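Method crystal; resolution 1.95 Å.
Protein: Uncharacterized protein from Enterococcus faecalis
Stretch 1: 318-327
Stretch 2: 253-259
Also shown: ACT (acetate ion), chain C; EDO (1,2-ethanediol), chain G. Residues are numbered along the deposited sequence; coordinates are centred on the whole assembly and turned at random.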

ATOM      1  N   GLN A 318       5.569  -4.410  16.960  1.00 32.18           N
ATOM      2  CA  GLN A 318       6.880  -3.795  16.840  1.00 32.65           C
ATOM      3  C   GLN A 318       7.214  -3.053  18.133  1.00 32.09           C
ATOM      4  O   GLN A 318       6.382  -2.286  18.621  1.00 32.71           O
ATOM      5  CB  GLN A 318       6.856  -2.794  15.684  1.00 33.10           C
ATOM      6  CG  GLN A 318       6.623  -3.435  14.314  1.00 37.89           C
ATOM      7  CD  GLN A 318       6.593  -2.380  13.235  1.00 43.11           C
ATOM      8  OE1 GLN A 318       7.495  -1.524  13.138  1.00 42.64           O
ATOM      9  NE2 GLN A 318       5.539  -2.406  12.437  1.00 43.98           N
ATOM     10  N   THR A 319       8.414  -3.283  18.680  1.00 31.72           N
ATOM     11  CA  THR A 319       8.880  -2.606  19.889  1.00 30.94           C
ATOM     12  C   THR A 319      10.298  -2.039  19.704  1.00 30.67           C
ATOM     13  O   THR A 319      11.084  -2.566  18.911  1.00 30.15           O
ATOM     14  CB  THR A 319       8.851  -3.566  21.135  1.00 30.83           C
ATOM     15  OG1 THR A 319       9.891  -4.543  21.041  1.00 32.85           O
ATOM     16  CG2 THR A 319       7.480  -4.331  21.241  1.00 31.85           C
ATOM     17  N   GLY A 320      10.590  -0.963  20.426  1.00 30.22           N
ATOM     18  CA  GLY A 320      11.969  -0.497  20.679  1.00 29.15           C
ATOM     19  C   GLY A 320      12.243  -0.732  22.151  1.00 30.13           C
ATOM     20  O   GLY A 320      11.413  -0.366  23.037  1.00 29.48           O
ATOM     21  N   ILE A 321      13.387  -1.352  22.437  1.00 29.95           N
ATOM     22  CA  ILE A 321      13.709  -1.796  23.803  1.00 30.20           C
ATOM     23  C   ILE A 321      15.187  -1.615  24.068  1.00 31.14           C
ATOM     24  O   ILE A 321      15.948  -1.333  23.132  1.00 29.81           O
ATOM     25  CB  ILE A 321      13.321  -3.301  24.062  1.00 30.31           C
ATOM     26  CG1 ILE A 321      14.179  -4.257  23.225  1.00 31.64           C
ATOM     27  CG2 ILE A 321      11.781  -3.558  23.796  1.00 29.36           C
ATOM     28  CD1 ILE A 321      14.039  -5.749  23.620  1.00 30.78           C
ATOM     29  N   ASP A 322      15.574  -1.729  25.342  1.00 30.58           N
ATOM     30  CA  ASP A 322      16.945  -2.024  25.684  1.00 32.30           C
ATOM     31  C   ASP A 322      17.097  -3.528  25.464  1.00 32.32           C
ATOM     32  O   ASP A 322      16.316  -4.320  26.019  1.00 31.91           O
ATOM     33  CB  ASP A 322      17.245  -1.659  27.142  1.00 32.21           C
ATOM     34  CG  ASP A 322      17.223  -0.145  27.401  1.00 35.76           C
ATOM     35  OD1 ASP A 322      17.319   0.670  26.445  1.00 38.42           O
ATOM     36  OD2 ASP A 322      17.126   0.230  28.584  1.00 40.67           O
ATOM     37  N   GLY A 323      18.119  -3.914  24.693  1.00 31.91           N
ATOM     38  CA  GLY A 323      18.245  -5.297  24.176  1.00 32.35           C
ATOM     39  C   GLY A 323      18.286  -6.325  25.298  1.00 32.23           C
ATOM     40  O   GLY A 323      17.833  -7.447  25.118  1.00 32.39           O
ATOM     41  N   LYS A 324      18.804  -5.929  26.461  1.00 32.92           N
ATOM     42  CA  LYS A 324      18.876  -6.818  27.650  1.00 34.02           C
ATOM     43  C   LYS A 324      17.510  -7.349  28.134  1.00 34.05           C
ATOM     44  O   LYS A 324      17.446  -8.380  28.816  1.00 34.39           O
ATOM     45  CB  LYS A 324      19.659  -6.163  28.805  1.00 33.48           C
ATOM     46  CG  LYS A 324      18.885  -5.122  29.607  1.00 34.39           C
ATOM     47  CD  LYS A 324      19.627  -4.622  30.883  1.00 37.03           C
ATOM     48  CE  LYS A 324      19.591  -5.636  32.067  1.00 41.46           C
ATOM     49  NZ  LYS A 324      20.438  -5.202  33.284  1.00 41.65           N
ATOM     50  N   ASN A 325      16.426  -6.677  27.740  1.00 33.91           N
ATOM     51  CA  ASN A 325      15.070  -7.004  28.192  1.00 33.15           C
ATOM     52  C   ASN A 325      14.266  -7.861  27.191  1.00 32.94           C
ATOM     53  O   ASN A 325      13.050  -8.028  27.346  1.00 31.92           O
ATOM     54  CB  ASN A 325      14.309  -5.705  28.533  1.00 33.23           C
ATOM     55  CG  ASN A 325      14.911  -4.940  29.720  1.00 35.94           C
ATOM     56  OD1 ASN A 325      15.269  -5.534  30.735  1.00 40.12           O
ATOM     57  ND2 ASN A 325      14.972  -3.616  29.615  1.00 34.61           N
ATOM     58  N   ARG A 326      14.951  -8.409  26.173  1.00 32.62           N
ATOM     59  CA  ARG A 326      14.284  -9.132  25.088  1.00 32.91           C
ATOM     60  C   ARG A 326      13.308 -10.194  25.600  1.00 32.90           C
ATOM     61  O   ARG A 326      12.116 -10.190  25.240  1.00 31.69           O
ATOM     62  CB  ARG A 326      15.313  -9.771  24.155  1.00 32.88           C
ATOM     63  CG  ARG A 326      14.735 -10.769  23.139  1.00 33.14           C
ATOM     64  CD  ARG A 326      15.774 -11.829  22.666  1.00 34.61           C
ATOM     65  NE  ARG A 326      15.323 -12.509  21.436  1.00 38.29           N
ATOM     66  CZ  ARG A 326      14.571 -13.611  21.397  1.00 42.36           C
ATOM     67  NH1 ARG A 326      14.175 -14.202  22.524  1.00 43.62           N
ATOM     68  NH2 ARG A 326      14.207 -14.132  20.223  1.00 40.09           N
ATOM     69  N   ASN A 327      13.807 -11.085  26.459  1.00 33.01           N
ATOM     70  CA  ASN A 327      12.994 -12.219  26.933  1.00 33.77           C
ATOM     71  C   ASN A 327      11.868 -11.753  27.826  1.00 33.17           C
ATOM     72  O   ASN A 327      10.743 -12.233  27.706  1.00 32.30           O
ATOM     73  CB  ASN A 327      13.868 -13.289  27.602  1.00 34.86           C
ATOM     74  CG  ASN A 327      14.890 -13.888  26.631  1.00 39.18           C
ATOM     75  OD1 ASN A 327      14.570 -14.188  25.484  1.00 43.94           O
ATOM     76  ND2 ASN A 327      16.139 -14.028  27.083  1.00 45.21           N
TER
HETATM   77  C   ACT C 424      20.338  -1.431  23.639  1.00 37.32           C
HETATM   78  O   ACT C 424      20.589  -0.417  22.952  1.00 39.14           O
HETATM   79  OXT ACT C 424      19.749  -2.376  23.077  1.00 34.98           O
HETATM   80  CH3 ACT C 424      20.738  -1.494  25.057  1.00 36.96           C
HETATM   81  C1  EDO G 428      13.014   1.235  28.618  1.00 45.60           C
HETATM   82  O1  EDO G 428      13.891   0.197  29.068  1.00 43.18           O
HETATM   83  C2  EDO G 428      13.330   2.455  29.470  1.00 45.79           C
HETATM   84  O2  EDO G 428      12.329   3.475  29.298  1.00 48.51           O
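Stretch 2 (253-259) AQSKLNL

How does stretch 2 lie on stretch 1? Residues 255-259 form an extended strand that runs antiparallel to strand 318-321, with 153° between their N-to-C directions and a closest axial approach of 4.6 Å. Ser255 pairs with Ile321, Lys256 with Gly320, Leu257 with Thr319 and Asn258 with Gln318. Ser255 N donates to Ile321 O at 2.9 Å, Ile321 N to Ser255 O at 2.9 Å, and Leu257 N to Thr319 O at 2.9 Å.

Why is Thr319 in the p rotamer? With chi1 at 72°, its OG1 reaches the neighbouring backbone and donates to Leu257 O at 2.7 Å. The same carbonyl takes only a weak bond from Thr319 N, 3.0 Å from Leu257 O, so the hydroxyl reinforces the pairing there. Thr319 N also donates to Asn258 OD1 at 3.3 Å; the m rotamer of Asn258 brings that oxygen back toward the partner strand.

What do the side chains of Leu257 and Ile321 meet? They share a sheet face with Thr319 and Ser255. Ile321, chi1 p and chi2 t, places CD1 3.9 Å from Leu257 CB, an apolar contact. Leu257, chi1 t and chi2 p, extends CD2 to within 4.0 Å of Arg326 CG, so it touches Arg326, a helical residue, as well as the strand.

Why does glycine suit positions 320 and 323? A CB on Gly320 would lie 2.1 Å from Gln254 OE1, a clash. That oxygen lies 3.5 Å from Gly320 CA and accepts a hydrogen bond from Lys256 NZ, 2.8 Å from Gln254 OE1. At Gly323 a CB would come 2.9 Å from Ser255 OG. This hydroxyl, with chi1 m, donates to acetate OXT at a very short 2.4 Å, while Gly323 N donates to acetate OXT at 2.8 Å.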

ATOM      1  N   ALA A 253      21.423   2.914  19.246  1.00 28.87           N
ATOM      2  CA  ALA A 253      21.159   3.410  20.599  1.00 29.02           C
ATOM      3  C   ALA A 253      19.927   2.759  21.226  1.00 30.37           C
ATOM      4  O   ALA A 253      19.639   3.001  22.397  1.00 30.07           O
ATOM      5  CB  ALA A 253      21.020   4.907  20.608  1.00 29.15           C
ATOM      6  N   GLN A 254      19.228   1.919  20.458  1.00 30.05           N
ATOM      7  CA  GLN A 254      17.977   1.292  20.873  1.00 31.17           C
ATOM      8  C   GLN A 254      17.796   0.026  20.037  1.00 30.75           C
ATOM      9  O   GLN A 254      17.935   0.081  18.811  1.00 30.09           O
ATOM     10  CB  GLN A 254      16.793   2.240  20.568  1.00 31.64           C
ATOM     11  CG  GLN A 254      15.474   1.816  21.164  1.00 34.37           C
ATOM     12  CD  GLN A 254      14.327   2.771  20.807  1.00 33.35           C
ATOM     13  OE1 GLN A 254      13.527   2.495  19.922  1.00 36.34           O
ATOM     14  NE2 GLN A 254      14.262   3.892  21.497  1.00 38.19           N
ATOM     15  N   SER A 255      17.483  -1.101  20.681  1.00 29.67           N
ATOM     16  CA  SER A 255      17.247  -2.359  19.941  1.00 29.85           C
ATOM     17  C   SER A 255      15.807  -2.421  19.468  1.00 29.12           C
ATOM     18  O   SER A 255      14.947  -1.731  20.007  1.00 29.94           O
ATOM     19  CB  SER A 255      17.559  -3.572  20.818  1.00 29.89           C
ATOM     20  OG  SER A 255      18.935  -3.584  21.177  1.00 29.23           O
ATOM     21  N   LYS A 256      15.537  -3.237  18.463  1.00 28.74           N
ATOM     22  CA  LYS A 256      14.185  -3.443  17.965  1.00 29.02           C
ATOM     23  C   LYS A 256      13.789  -4.878  18.192  1.00 29.26           C
ATOM     24  O   LYS A 256      14.569  -5.797  17.915  1.00 28.51           O
ATOM     25  CB  LYS A 256      14.085  -3.128  16.468  1.00 29.02           C
ATOM     26  CG  LYS A 256      14.650  -1.756  16.083  1.00 30.62           C
ATOM     27  CD  LYS A 256      13.918  -0.638  16.806  1.00 35.83           C
ATOM     28  CE  LYS A 256      14.361   0.763  16.392  1.00 34.74           C
ATOM     29  NZ  LYS A 256      13.587   1.787  17.205  1.00 36.49           N
ATOM     30  N   LEU A 257      12.583  -5.086  18.702  1.00 28.97           N
ATOM     31  CA  LEU A 257      12.102  -6.456  18.856  1.00 29.63           C
ATOM     32  C   LEU A 257      10.705  -6.568  18.269  1.00 29.75           C
ATOM     33  O   LEU A 257       9.749  -5.979  18.796  1.00 28.73           O
ATOM     34  CB  LEU A 257      12.153  -6.887  20.351  1.00 28.85           C
ATOM     35  CG  LEU A 257      11.577  -8.282  20.684  1.00 29.89           C
ATOM     36  CD1 LEU A 257      12.366  -9.427  19.946  1.00 30.25           C
ATOM     37  CD2 LEU A 257      11.552  -8.521  22.216  1.00 29.13           C
ATOM     38  N   ASN A 258      10.592  -7.312  17.174  1.00 29.28           N
ATOM     39  CA  ASN A 258       9.335  -7.401  16.432  1.00 30.80           C
ATOM     40  C   ASN A 258       8.831  -8.840  16.310  1.00 29.92           C
ATOM     41  O   ASN A 258       9.628  -9.792  16.266  1.00 29.28           O
ATOM     42  CB  ASN A 258       9.497  -6.813  15.008  1.00 31.58           C
ATOM     43  CG  ASN A 258       9.913  -5.349  15.014  1.00 33.90           C
ATOM     44  OD1 ASN A 258       9.682  -4.603  15.984  1.00 32.64           O
ATOM     45  ND2 ASN A 258      10.531  -4.919  13.905  1.00 38.01           N
ATOM     46  N   LEU A 259       7.517  -8.996  16.213  1.00 28.94           N
ATOM     47  CA  LEU A 259       6.882 -10.332  16.205  1.00 29.27           C
ATOM     48  C   LEU A 259       5.828 -10.329  15.118  1.00 30.24           C
ATOM     49  O   LEU A 259       5.088  -9.343  14.964  1.00 30.60           O
ATOM     50  CB  LEU A 259       6.175 -10.640  17.534  1.00 28.64           C
ATOM     51  CG  LEU A 259       6.938 -10.768  18.852  1.00 30.77           C
ATOM     52  CD1 LEU A 259       7.374  -9.388  19.391  1.00 33.18           C
ATOM     53  CD2 LEU A 259       6.031 -11.425  19.839  1.00 34.16           C
TER
HETATM   54  O   HOH W   1       9.898  -2.087  13.480  1.00 27.10           O
HETATM   55  O   HOH W   2      10.557  -1.573  16.124  1.00 28.11           O